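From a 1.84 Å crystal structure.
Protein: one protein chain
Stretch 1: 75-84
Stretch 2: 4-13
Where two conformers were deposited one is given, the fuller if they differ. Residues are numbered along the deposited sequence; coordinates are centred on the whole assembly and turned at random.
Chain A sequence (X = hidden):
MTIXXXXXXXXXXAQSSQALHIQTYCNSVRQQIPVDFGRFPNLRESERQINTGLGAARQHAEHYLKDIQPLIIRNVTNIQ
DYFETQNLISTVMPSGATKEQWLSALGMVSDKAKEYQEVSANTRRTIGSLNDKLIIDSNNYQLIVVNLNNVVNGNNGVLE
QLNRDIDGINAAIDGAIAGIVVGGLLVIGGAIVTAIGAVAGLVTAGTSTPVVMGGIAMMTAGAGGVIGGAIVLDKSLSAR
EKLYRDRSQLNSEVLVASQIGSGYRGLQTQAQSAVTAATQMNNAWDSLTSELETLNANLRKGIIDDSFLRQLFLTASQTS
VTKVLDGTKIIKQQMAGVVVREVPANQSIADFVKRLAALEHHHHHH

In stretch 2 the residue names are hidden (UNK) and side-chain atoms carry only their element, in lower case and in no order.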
# COMPACT_ATOMS: atom_id res chain seq x y z
N ASN A 75 11.37 7.47 -3.44
CA ASN A 75 11.36 8.24 -2.19
C ASN A 75 12.37 7.56 -1.25
O ASN A 75 13.13 8.26 -0.56
CB ASN A 75 10.00 8.30 -1.53
CG ASN A 75 10.09 9.04 -0.21
OD1 ASN A 75 10.28 10.24 -0.23
ND2 ASN A 75 9.90 8.33 0.89
N VAL A 76 12.37 6.23 -1.19
CA VAL A 76 13.29 5.52 -0.27
C VAL A 76 14.73 5.81 -0.72
O VAL A 76 15.60 5.99 0.17
CB VAL A 76 12.99 4.00 -0.21
CG1 VAL A 76 14.03 3.30 0.61
CG2 VAL A 76 11.60 3.72 0.31
N THR A 77 15.02 5.74 -2.00
CA THR A 77 16.36 6.09 -2.55
C THR A 77 16.74 7.53 -2.16
O THR A 77 17.91 7.82 -1.84
CB THR A 77 16.39 5.94 -4.08
OG1 THR A 77 16.00 4.58 -4.31
CG2 THR A 77 17.76 6.24 -4.68
N ASN A 78 15.78 8.44 -2.21
CA ASN A 78 16.02 9.88 -1.88
C ASN A 78 16.37 10.01 -0.41
O ASN A 78 17.24 10.78 -0.09
CB ASN A 78 14.81 10.75 -2.22
CG ASN A 78 14.56 10.85 -3.70
OD1 ASN A 78 15.44 10.52 -4.48
ND2 ASN A 78 13.39 11.33 -4.09
N ILE A 79 15.67 9.28 0.48
CA ILE A 79 16.00 9.28 1.91
C ILE A 79 17.44 8.80 2.04
O ILE A 79 18.20 9.38 2.78
CB ILE A 79 15.00 8.41 2.70
CG1 ILE A 79 13.59 9.03 2.60
CG2 ILE A 79 15.47 8.26 4.13
CD1 ILE A 79 12.54 8.28 3.32
N GLN A 80 17.78 7.68 1.40
CA GLN A 80 19.13 7.12 1.50
C GLN A 80 20.12 8.21 1.08
O GLN A 80 21.11 8.42 1.81
CB GLN A 80 19.28 5.89 0.63
CG GLN A 80 20.60 5.17 0.81
CD GLN A 80 20.62 3.88 0.06
OE1 GLN A 80 21.17 3.85 -1.00
NE2 GLN A 80 19.96 2.84 0.56
N ASP A 81 19.89 8.85 -0.05
CA ASP A 81 20.88 9.80 -0.62
C ASP A 81 20.94 11.03 0.30
O ASP A 81 22.06 11.54 0.51
CB ASP A 81 20.61 10.21 -2.05
CG ASP A 81 21.60 11.28 -2.51
OD1 ASP A 81 22.86 11.10 -2.31
OD2 ASP A 81 21.10 12.32 -2.90
N TYR A 82 19.81 11.46 0.86
CA TYR A 82 19.79 12.60 1.81
C TYR A 82 20.70 12.28 3.01
O TYR A 82 21.58 13.06 3.34
CB TYR A 82 18.40 13.04 2.28
CG TYR A 82 18.62 14.05 3.37
CD1 TYR A 82 18.95 15.36 3.07
CD2 TYR A 82 18.74 13.63 4.69
CE1 TYR A 82 19.30 16.26 4.06
CE2 TYR A 82 19.12 14.51 5.69
CZ TYR A 82 19.44 15.82 5.37
OH TYR A 82 19.85 16.69 6.35
N PHE A 83 20.52 11.13 3.65
CA PHE A 83 21.22 10.78 4.89
C PHE A 83 22.68 10.46 4.57
O PHE A 83 23.53 10.74 5.44
CB PHE A 83 20.44 9.74 5.70
CG PHE A 83 19.32 10.38 6.46
CD1 PHE A 83 19.57 11.30 7.47
CD2 PHE A 83 17.98 10.18 6.10
CE1 PHE A 83 18.53 11.93 8.15
CE2 PHE A 83 16.96 10.83 6.77
CZ PHE A 83 17.22 11.70 7.79
N GLU A 84 22.99 9.90 3.41
CA GLU A 84 24.40 9.73 3.00
C GLU A 84 25.07 11.13 2.86
O GLU A 84 26.20 11.31 3.26
CB GLU A 84 24.54 8.91 1.71
CG GLU A 84 24.20 7.44 1.87
CD GLU A 84 25.17 6.64 2.73
OE1 GLU A 84 26.17 7.22 3.19
OE2 GLU A 84 24.92 5.41 2.91
N UNK A 4 12.96 15.42 13.22
CA UNK A 4 12.76 15.16 11.80
C UNK A 4 13.29 13.80 11.35
O UNK A 4 12.63 13.20 10.51
c UNK A 4 13.50 16.78 13.44
c UNK A 4 13.45 16.31 11.04
c UNK A 4 13.48 17.44 12.05
N UNK A 5 14.44 13.36 11.86
CA UNK A 5 15.04 12.09 11.40
C UNK A 5 14.12 10.92 11.78
O UNK A 5 14.00 9.97 10.99
o UNK A 5 17.22 12.96 11.34
c UNK A 5 16.46 11.90 11.91
c UNK A 5 16.99 10.54 11.50
N UNK A 6 13.48 10.98 12.93
CA UNK A 6 12.56 9.89 13.40
C UNK A 6 11.24 9.99 12.64
O UNK A 6 10.71 8.91 12.34
c UNK A 6 13.45 10.06 17.22
c UNK A 6 14.41 8.53 15.45
c UNK A 6 13.69 9.85 15.72
c UNK A 6 12.38 9.97 14.92
N UNK A 7 10.79 11.21 12.29
CA UNK A 7 9.56 11.38 11.47
C UNK A 7 9.85 10.82 10.08
O UNK A 7 8.99 10.13 9.53
c UNK A 7 9.13 12.84 11.30
c UNK A 7 8.73 14.93 12.63
c UNK A 7 7.63 12.92 13.31
c UNK A 7 8.17 15.62 13.69
c UNK A 7 7.02 13.61 14.35
c UNK A 7 8.52 13.56 12.46
c UNK A 7 7.29 14.96 14.55
o UNK A 7 6.71 15.65 15.58
N UNK A 8 11.03 11.13 9.51
CA UNK A 8 11.51 10.57 8.23
C UNK A 8 11.46 9.04 8.27
O UNK A 8 10.94 8.43 7.33
s UNK A 8 12.20 13.02 5.96
c UNK A 8 13.41 12.21 4.89
c UNK A 8 12.91 11.04 7.85
c UNK A 8 12.99 12.58 7.53
N UNK A 9 12.04 8.44 9.29
CA UNK A 9 12.13 6.98 9.42
C UNK A 9 10.71 6.40 9.51
O UNK A 9 10.45 5.39 8.84
o UNK A 9 13.90 4.64 9.56
c UNK A 9 12.99 6.58 10.62
c UNK A 9 13.31 5.11 10.55
n UNK A 9 12.97 4.39 11.60
N UNK A 10 9.85 6.98 10.35
CA UNK A 10 8.48 6.45 10.55
C UNK A 10 7.69 6.60 9.25
O UNK A 10 6.94 5.68 8.94
c UNK A 10 8.33 6.86 13.04
o UNK A 10 9.08 5.84 13.18
c UNK A 10 7.74 7.16 11.68
o UNK A 10 8.03 7.64 13.95
N UNK A 11 7.85 7.73 8.55
CA UNK A 11 7.17 7.96 7.24
C UNK A 11 7.56 6.92 6.22
O UNK A 11 6.66 6.39 5.47
N UNK A 12 8.87 6.67 6.12
CA UNK A 12 9.44 5.70 5.16
C UNK A 12 8.90 4.29 5.47
O UNK A 12 8.52 3.59 4.52
s UNK A 12 13.34 4.75 4.42
c UNK A 12 13.69 4.04 6.02
c UNK A 12 11.55 4.70 4.34
c UNK A 12 10.97 5.70 5.25
N UNK A 13 8.93 3.87 6.73
CA UNK A 13 8.49 2.51 7.13
C UNK A 13 6.98 2.37 6.80
O UNK A 13 6.62 1.32 6.21
c UNK A 13 8.74 2.22 8.61
c UNK A 13 10.21 2.04 8.95
n UNK A 13 10.52 2.05 10.24
o UNK A 13 11.04 1.84 8.06

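Position 4 carries three side-chain carbons that close a ring onto the backbone nitrogen and touch nothing on the facing helix, which makes it Pro4; its carbonyl oxygen accepts a 2.8 Å hydrogen bond from the backbone N of position 8. At position 5, one carbon bears an oxygen and a second carbon, and that oxygen lies 3.6 Å from Phe83 CE1, at the edge of the ring and near its plane; this is Thr5.

Position 6 has four carbons, forked at the second, and reaches nothing on stretch 1: Leu6, an exposed residue. Position 7 shows one carbon followed by a six-carbon ring bearing an oxygen, out of reach of the other helix. This is Tyr7, likewise exposed.

At position 8 an unbranched chain runs carbon, carbon, sulfur, carbon. Its first carbon lies 4.2 Å from Phe83 CE2, and its terminal carbon approaches Ile79. The residue is Met8. With all three chi angles in m, the chain curls so that CE comes to 3.9 Å from Ile79 CG1, while CB stays beside the edge of the Phe83 ring.

Position 9 has two carbons, the second carrying one oxygen and one nitrogen, a carboxamide that makes no contact across the pair and identifies Asn9; its CA-to-CB bond points sideways. Position 10 also has two carbons, but the second carries two oxygens, touching nothing on stretch 1. This carboxylate belongs to Asp10. Position 11 has no side-chain atoms, touches nothing on stretch 1 and is Gly11, its N donating to Tyr7 O at 2.8 Å.

Position 12 repeats the unbranched carbon, carbon, sulfur, carbon pattern; its CA-to-CB bond points toward stretch 1, with its first carbon against Ile79 and its sulfur near Val76: Met12. Here chi1 and chi2 are both t, so the chain is extended as far as the sulfur; CB packs 3.6 Å from Ile79 CD1, and SD lies 4.1 Å from Val76 CG1. Position 13 has two carbons, the second bearing an oxygen and a nitrogen, out of reach of the other helix, and is Asn13.

The two helices run nearly antiparallel, at 156°, with their axes 10.9 Å apart at closest approach. Thr5, Met8 and Met12 recur at helical spacing and meet Phe83, Ile79 and Val76 in reverse order. Ile79 bridges the two methionines, and the backbones draw closer toward Met12, whose CA is 6.7 Å from Val76 CA, against 9.1 Å between Thr5 CA and Phe83 CA. No hydrogen bond crosses the pair; apolar packing dominates the 341 Å² buried.

Stretch 2, residues 4-13: PTLYMNDGMN
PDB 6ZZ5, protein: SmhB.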